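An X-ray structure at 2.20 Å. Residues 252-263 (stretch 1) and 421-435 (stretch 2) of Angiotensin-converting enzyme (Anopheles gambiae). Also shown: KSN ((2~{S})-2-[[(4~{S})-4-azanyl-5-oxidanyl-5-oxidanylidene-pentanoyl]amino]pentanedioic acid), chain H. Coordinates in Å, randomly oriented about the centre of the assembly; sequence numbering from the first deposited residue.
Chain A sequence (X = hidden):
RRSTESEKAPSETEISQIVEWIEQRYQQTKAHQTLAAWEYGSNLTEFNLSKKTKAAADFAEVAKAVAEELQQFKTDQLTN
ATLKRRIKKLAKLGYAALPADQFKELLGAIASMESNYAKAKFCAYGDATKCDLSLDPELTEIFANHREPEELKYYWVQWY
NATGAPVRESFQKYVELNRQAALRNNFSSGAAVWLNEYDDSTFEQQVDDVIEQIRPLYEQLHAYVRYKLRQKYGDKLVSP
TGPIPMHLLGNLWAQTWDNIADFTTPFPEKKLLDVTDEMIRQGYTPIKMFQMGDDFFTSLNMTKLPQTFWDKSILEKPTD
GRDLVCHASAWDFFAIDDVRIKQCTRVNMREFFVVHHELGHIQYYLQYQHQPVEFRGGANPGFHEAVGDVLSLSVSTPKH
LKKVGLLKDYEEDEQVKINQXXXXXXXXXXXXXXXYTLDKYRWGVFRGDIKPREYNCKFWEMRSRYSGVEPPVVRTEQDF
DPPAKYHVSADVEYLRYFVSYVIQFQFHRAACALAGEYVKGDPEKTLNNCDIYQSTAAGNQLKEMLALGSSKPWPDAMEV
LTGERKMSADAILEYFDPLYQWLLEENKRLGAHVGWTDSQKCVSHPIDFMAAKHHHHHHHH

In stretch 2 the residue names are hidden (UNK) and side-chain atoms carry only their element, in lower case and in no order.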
# COMPACT_ATOMS: atom_id res chain seq x y z
N LEU A 252 -8.82 8.11 -8.36
CA LEU A 252 -10.02 7.36 -8.69
C LEU A 252 -10.69 6.74 -7.46
O LEU A 252 -11.91 6.51 -7.47
CB LEU A 252 -9.70 6.24 -9.68
CG LEU A 252 -9.96 6.51 -11.16
CD1 LEU A 252 -9.44 5.37 -12.00
CD2 LEU A 252 -11.45 6.71 -11.39
N TRP A 253 -9.93 6.43 -6.42
CA TRP A 253 -10.46 5.84 -5.21
C TRP A 253 -10.54 6.83 -4.06
O TRP A 253 -11.00 6.47 -2.97
CB TRP A 253 -9.59 4.64 -4.84
CG TRP A 253 -9.37 3.77 -6.03
CD1 TRP A 253 -10.17 2.76 -6.45
CD2 TRP A 253 -8.29 3.85 -6.98
NE1 TRP A 253 -9.66 2.19 -7.59
CE2 TRP A 253 -8.52 2.86 -7.95
CE3 TRP A 253 -7.15 4.66 -7.09
CZ2 TRP A 253 -7.64 2.64 -9.00
CZ3 TRP A 253 -6.29 4.46 -8.16
CH2 TRP A 253 -6.54 3.45 -9.10
N ALA A 254 -10.11 8.08 -4.27
CA ALA A 254 -10.04 9.10 -3.22
C ALA A 254 -9.19 8.64 -2.05
O ALA A 254 -9.44 9.05 -0.90
CB ALA A 254 -11.43 9.50 -2.74
N GLN A 255 -8.20 7.79 -2.31
CA GLN A 255 -7.42 7.25 -1.20
C GLN A 255 -6.35 8.22 -0.71
O GLN A 255 -5.98 8.18 0.46
CB GLN A 255 -6.77 5.92 -1.62
CG GLN A 255 -5.68 6.02 -2.67
CD GLN A 255 -5.24 4.64 -3.12
OE1 GLN A 255 -6.05 3.86 -3.63
NE2 GLN A 255 -3.98 4.29 -2.86
N THR A 256 -5.83 9.06 -1.60
CA THR A 256 -4.92 10.13 -1.24
C THR A 256 -5.34 11.33 -2.08
O THR A 256 -5.76 11.17 -3.23
CB THR A 256 -3.46 9.78 -1.51
OG1 THR A 256 -3.33 9.34 -2.86
CG2 THR A 256 -3.00 8.64 -0.60
N TRP A 257 -5.23 12.53 -1.51
CA TRP A 257 -5.70 13.73 -2.19
C TRP A 257 -4.55 14.66 -2.55
O TRP A 257 -4.78 15.85 -2.77
CB TRP A 257 -6.73 14.46 -1.32
CG TRP A 257 -7.82 13.59 -0.75
CD1 TRP A 257 -8.21 12.36 -1.18
CD2 TRP A 257 -8.67 13.91 0.37
NE1 TRP A 257 -9.25 11.89 -0.39
CE2 TRP A 257 -9.53 12.82 0.56
CE3 TRP A 257 -8.76 15.01 1.23
CZ2 TRP A 257 -10.49 12.81 1.59
CZ3 TRP A 257 -9.70 14.98 2.26
CH2 TRP A 257 -10.55 13.90 2.42
N ASP A 258 -3.32 14.14 -2.63
CA ASP A 258 -2.16 14.94 -2.96
C ASP A 258 -2.33 15.73 -4.24
O ASP A 258 -1.82 16.85 -4.34
CB ASP A 258 -0.92 14.03 -3.05
CG ASP A 258 -1.11 12.86 -4.03
OD1 ASP A 258 -2.07 12.06 -3.85
OD2 ASP A 258 -0.29 12.72 -4.96
N ASN A 259 -3.05 15.19 -5.23
CA ASN A 259 -3.19 15.87 -6.52
C ASN A 259 -4.06 17.12 -6.47
O ASN A 259 -4.02 17.92 -7.41
CB ASN A 259 -3.75 14.92 -7.58
CG ASN A 259 -2.75 13.89 -8.03
OD1 ASN A 259 -1.58 14.22 -8.25
ND2 ASN A 259 -3.18 12.64 -8.16
N ILE A 260 -4.86 17.32 -5.42
CA ILE A 260 -5.57 18.59 -5.28
C ILE A 260 -4.97 19.45 -4.17
O ILE A 260 -5.61 20.41 -3.72
CB ILE A 260 -7.08 18.38 -5.09
CG1 ILE A 260 -7.41 17.47 -3.92
CG2 ILE A 260 -7.70 17.80 -6.37
CD1 ILE A 260 -7.33 18.14 -2.55
N ALA A 261 -3.74 19.16 -3.74
CA ALA A 261 -3.15 19.93 -2.64
C ALA A 261 -2.97 21.40 -3.02
O ALA A 261 -3.38 22.30 -2.28
CB ALA A 261 -1.82 19.33 -2.21
N ASP A 262 -2.35 21.67 -4.18
CA ASP A 262 -2.13 23.06 -4.56
C ASP A 262 -3.44 23.75 -4.89
O ASP A 262 -3.63 24.91 -4.51
CB ASP A 262 -1.17 23.14 -5.76
CG ASP A 262 0.26 22.79 -5.40
OD1 ASP A 262 0.55 22.59 -4.19
OD2 ASP A 262 1.10 22.69 -6.31
N PHE A 263 -4.32 23.07 -5.61
CA PHE A 263 -5.66 23.57 -5.93
C PHE A 263 -6.44 24.03 -4.70
O PHE A 263 -7.27 24.94 -4.81
CB PHE A 263 -6.40 22.42 -6.64
CG PHE A 263 -7.67 22.81 -7.30
CD1 PHE A 263 -7.69 23.75 -8.32
CD2 PHE A 263 -8.87 22.17 -6.96
CE1 PHE A 263 -8.88 24.09 -8.95
CE2 PHE A 263 -10.05 22.50 -7.59
CZ PHE A 263 -10.06 23.47 -8.58
N UNK A 421 2.54 21.45 5.88
CA UNK A 421 1.76 20.54 6.72
C UNK A 421 0.48 20.09 6.01
O UNK A 421 0.05 18.94 6.13
c UNK A 421 2.54 21.72 8.87
c UNK A 421 2.37 22.76 9.77
c UNK A 421 4.70 22.67 10.43
c UNK A 421 3.44 23.24 10.55
c UNK A 421 3.81 21.15 8.75
c UNK A 421 1.38 21.24 8.04
c UNK A 421 4.90 21.63 9.52
N UNK A 422 -0.16 21.01 5.29
CA UNK A 422 -1.39 20.69 4.58
C UNK A 422 -1.14 19.63 3.52
O UNK A 422 -1.82 18.60 3.49
c UNK A 422 -4.40 21.60 1.07
c UNK A 422 -5.60 21.32 3.15
c UNK A 422 -3.21 21.77 1.78
c UNK A 422 -4.42 21.51 3.85
c UNK A 422 -3.20 21.75 3.18
c UNK A 422 -1.94 21.96 3.94
c UNK A 422 -5.59 21.36 1.77
o UNK A 422 -6.76 21.17 1.09
N UNK A 423 -0.16 19.86 2.65
CA UNK A 423 0.17 18.86 1.66
C UNK A 423 0.39 17.50 2.31
O UNK A 423 -0.15 16.49 1.85
c UNK A 423 1.85 18.91 -3.21
n UNK A 423 1.80 17.60 -3.39
n UNK A 423 1.35 19.72 -4.13
c UNK A 423 1.91 18.16 -0.08
c UNK A 423 1.42 19.27 0.87
c UNK A 423 2.99 18.61 -1.04
n UNK A 423 2.42 19.42 -2.12
N UNK A 424 1.18 17.46 3.40
CA UNK A 424 1.40 16.17 4.05
C UNK A 424 0.08 15.54 4.50
O UNK A 424 -0.14 14.34 4.32
c UNK A 424 2.38 16.31 5.22
N UNK A 425 -0.82 16.34 5.10
CA UNK A 425 -2.09 15.80 5.56
C UNK A 425 -2.92 15.19 4.44
O UNK A 425 -3.48 14.10 4.59
N UNK A 426 -3.01 15.89 3.31
CA UNK A 426 -3.88 15.39 2.25
C UNK A 426 -3.21 14.26 1.49
O UNK A 426 -3.89 13.52 0.77
c UNK A 426 -4.31 16.51 1.29
c UNK A 426 -5.20 17.50 2.01
c UNK A 426 -3.13 17.23 0.66
N UNK A 427 -1.90 14.10 1.64
CA UNK A 427 -1.17 13.02 1.00
C UNK A 427 -1.27 11.75 1.83
O UNK A 427 -1.51 10.67 1.28
o UNK A 427 0.43 14.57 0.01
c UNK A 427 0.31 13.39 0.81
c UNK A 427 1.07 12.23 0.16
N UNK A 428 -1.07 11.86 3.14
CA UNK A 428 -0.90 10.71 4.01
C UNK A 428 -1.99 10.53 5.05
O UNK A 428 -2.42 9.41 5.29
n UNK A 428 3.33 8.22 3.11
c UNK A 428 1.65 10.99 3.75
c UNK A 428 2.98 10.50 4.29
c UNK A 428 3.03 8.96 4.38
c UNK A 428 0.47 10.78 4.74
N UNK A 429 -2.45 11.59 5.71
CA UNK A 429 -3.39 11.36 6.80
C UNK A 429 -4.70 10.79 6.28
O UNK A 429 -5.27 9.89 6.91
c UNK A 429 -4.56 12.40 8.77
c UNK A 429 -3.88 11.56 9.83
c UNK A 429 -5.01 13.71 9.34
c UNK A 429 -3.62 12.64 7.59
N UNK A 430 -5.21 11.29 5.15
CA UNK A 430 -6.51 10.85 4.66
C UNK A 430 -6.52 9.38 4.25
O UNK A 430 -7.60 8.79 4.08
c UNK A 430 -6.97 13.19 3.83
c UNK A 430 -6.97 11.71 3.47
c UNK A 430 -6.11 11.46 2.27
N UNK A 431 -5.36 8.78 4.07
CA UNK A 431 -5.28 7.39 3.58
C UNK A 431 -5.67 6.39 4.66
O UNK A 431 -6.20 5.31 4.36
c UNK A 431 -3.73 3.97 1.04
c UNK A 431 -2.89 4.91 3.48
c UNK A 431 -3.87 7.16 3.03
c UNK A 431 -2.64 3.60 3.13
c UNK A 431 -3.98 5.27 1.40
c UNK A 431 -3.59 5.75 2.63
c UNK A 431 -3.07 3.14 1.91
N UNK A 432 -5.45 6.71 5.92
CA UNK A 432 -5.72 5.74 6.98
C UNK A 432 -7.18 5.31 7.05
O UNK A 432 -7.44 4.10 7.02
c UNK A 432 -3.22 5.07 9.16
c UNK A 432 -5.23 6.30 8.32
c UNK A 432 -3.15 7.51 8.95
c UNK A 432 -3.70 6.27 8.36
N UNK A 433 -8.16 6.22 7.09
CA UNK A 433 -9.55 5.76 7.01
C UNK A 433 -9.83 4.96 5.76
O UNK A 433 -10.60 3.99 5.81
c UNK A 433 -9.38 8.10 7.67
c UNK A 433 -10.36 7.07 7.05
c UNK A 433 -8.04 7.68 7.22
N UNK A 434 -9.26 5.34 4.62
CA UNK A 434 -9.46 4.55 3.42
C UNK A 434 -8.95 3.13 3.62
O UNK A 434 -9.67 2.16 3.35
c UNK A 434 -7.72 3.52 0.69
c UNK A 434 -7.74 2.76 -0.46
c UNK A 434 -8.76 4.36 0.99
c UNK A 434 -9.84 4.42 0.12
c UNK A 434 -8.74 5.19 2.24
c UNK A 434 -8.81 2.84 -1.32
c UNK A 434 -9.87 3.68 -1.03
N UNK A 435 -7.68 2.98 4.03
CA UNK A 435 -7.09 1.65 4.16
C UNK A 435 -7.90 0.81 5.15
O UNK A 435 -8.15 -0.37 4.89
c UNK A 435 -5.64 1.77 4.61
C10 KSN H . 1.61 -6.49 -4.86
C13 KSN H . 2.97 -2.39 -3.13
C17 KSN H . -1.96 1.90 -3.38
C02 KSN H . -0.65 2.07 -2.60
C03 KSN H . 0.34 0.90 -2.70
C04 KSN H . 0.18 -0.04 -3.88
C05 KSN H . 1.42 -0.13 -4.82
C07 KSN H . 1.91 -2.60 -4.24
C08 KSN H . 2.06 -3.93 -4.99
C09 KSN H . 1.77 -5.15 -4.10
N01 KSN H . -0.93 2.29 -1.18
N06 KSN H . 2.17 -1.38 -5.01
O11 KSN H . 1.36 -6.48 -6.10
O12 KSN H . 1.70 -7.61 -4.25
O14 KSN H . 4.08 -1.89 -3.46
O15 KSN H . 2.74 -2.65 -1.94
O16 KSN H . 1.72 0.82 -5.47
O18 KSN H . -1.97 2.26 -4.59
O19 KSN H . -3.03 1.45 -2.89
O HOH W 1 -1.24 19.28 -5.75
O HOH W 2 0.98 17.28 -6.26
O HOH W 3 2.19 22.29 -1.94

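Position 421 carries one carbon and then a six-carbon ring with no heteroatom, the outline of phenylalanine. F421 lies out of reach of stretch 1. Position 422 repeats that ring but ends it in an oxygen, which marks tyrosine. Y422 points toward stretch 1, and A261 O approaches its ring at the edge, 3.6 Å from CE2, where the polarized C-H bonds suit a carbonyl oxygen.

Position 423 has three carbons, a nitrogen, and a carbon bearing two more nitrogens: a guanidinium, hence arginine. R423 is long enough for its end to come nearer although CA-to-CB points sideways. NH2 donates a weak hydrogen bond to D262 OD1 at 3.0 Å, part of a salt bridge, while the methyl CB of A261 lies over one face of the planar group, 3.7 Å from NH2. Waters extend the link: water 3 accepts from R423 NE and donates to D262 OD1, and water 2 accepts from NH1.

Position 424 has a single carbon, alanine, and position 425 none, glycine; neither A424 nor G425 touches stretch 1.

At 426 one carbon carries two others, the fork of valine. V426 points toward stretch 1, packing CG2 3.8 Å from A261 CB and CB 4.1 Å from W257 CB. A compact branched side chain suits this close approach, for the CA atoms of V426 and W257 are 5.1 Å apart. Its backbone O accepts a hydrogen bond from W257 N at 2.8 Å.

Position 427 forks into one oxygen and one carbon, so it is threonine. T427 OG1 donates to R423 O at 2.7 Å, the usual way a helical threonine satisfies its hydroxyl, and lies 3.4 Å from D258 CB. Position 428 is a row of four carbons ending in nitrogen, lysine; K428 points away, and its NZ is hydrogen-bonded elsewhere in the structure. Position 429, four carbons forked at the second, is leucine, and L429 is buried but out of reach.

Position 430 again shows one carbon carrying two, valine. V430 sets CG1 over one face of the W257 six-membered ring, 3.7 Å from CG1 to the ring centroid, a CH-pi contact that a methyl makes well.

At 431 one carbon leads to a six-carbon ring, phenylalanine. The CA of F431 lies 3.3 Å from Q255 O in a CA-H...O contact, and the same oxygen faces the ring edge. Position 432 is a forked four-carbon leucine; L432 points away. At 433 three carbons close onto the backbone nitrogen, which is proline, and P433 makes no contact. Position 434 bears another unsubstituted ring, phenylalanine: F434 offers a face to Q255 CB, 3.4 Å from the ring centroid. Position 435, one carbon, is alanine, and A435 stays clear.

The contact thus combines apolar packing with polar ties: V426, V430 and F434 pack against A261, W257 and Q255, while the W257-V426 bond and the R423-D262 bridge fix the backbones and one end. Q255 NE2 remains free to donate to KSN O19 at 3.0 Å.

Stretch 2, residues 421-435: FYRAGVTKLVFLPFA
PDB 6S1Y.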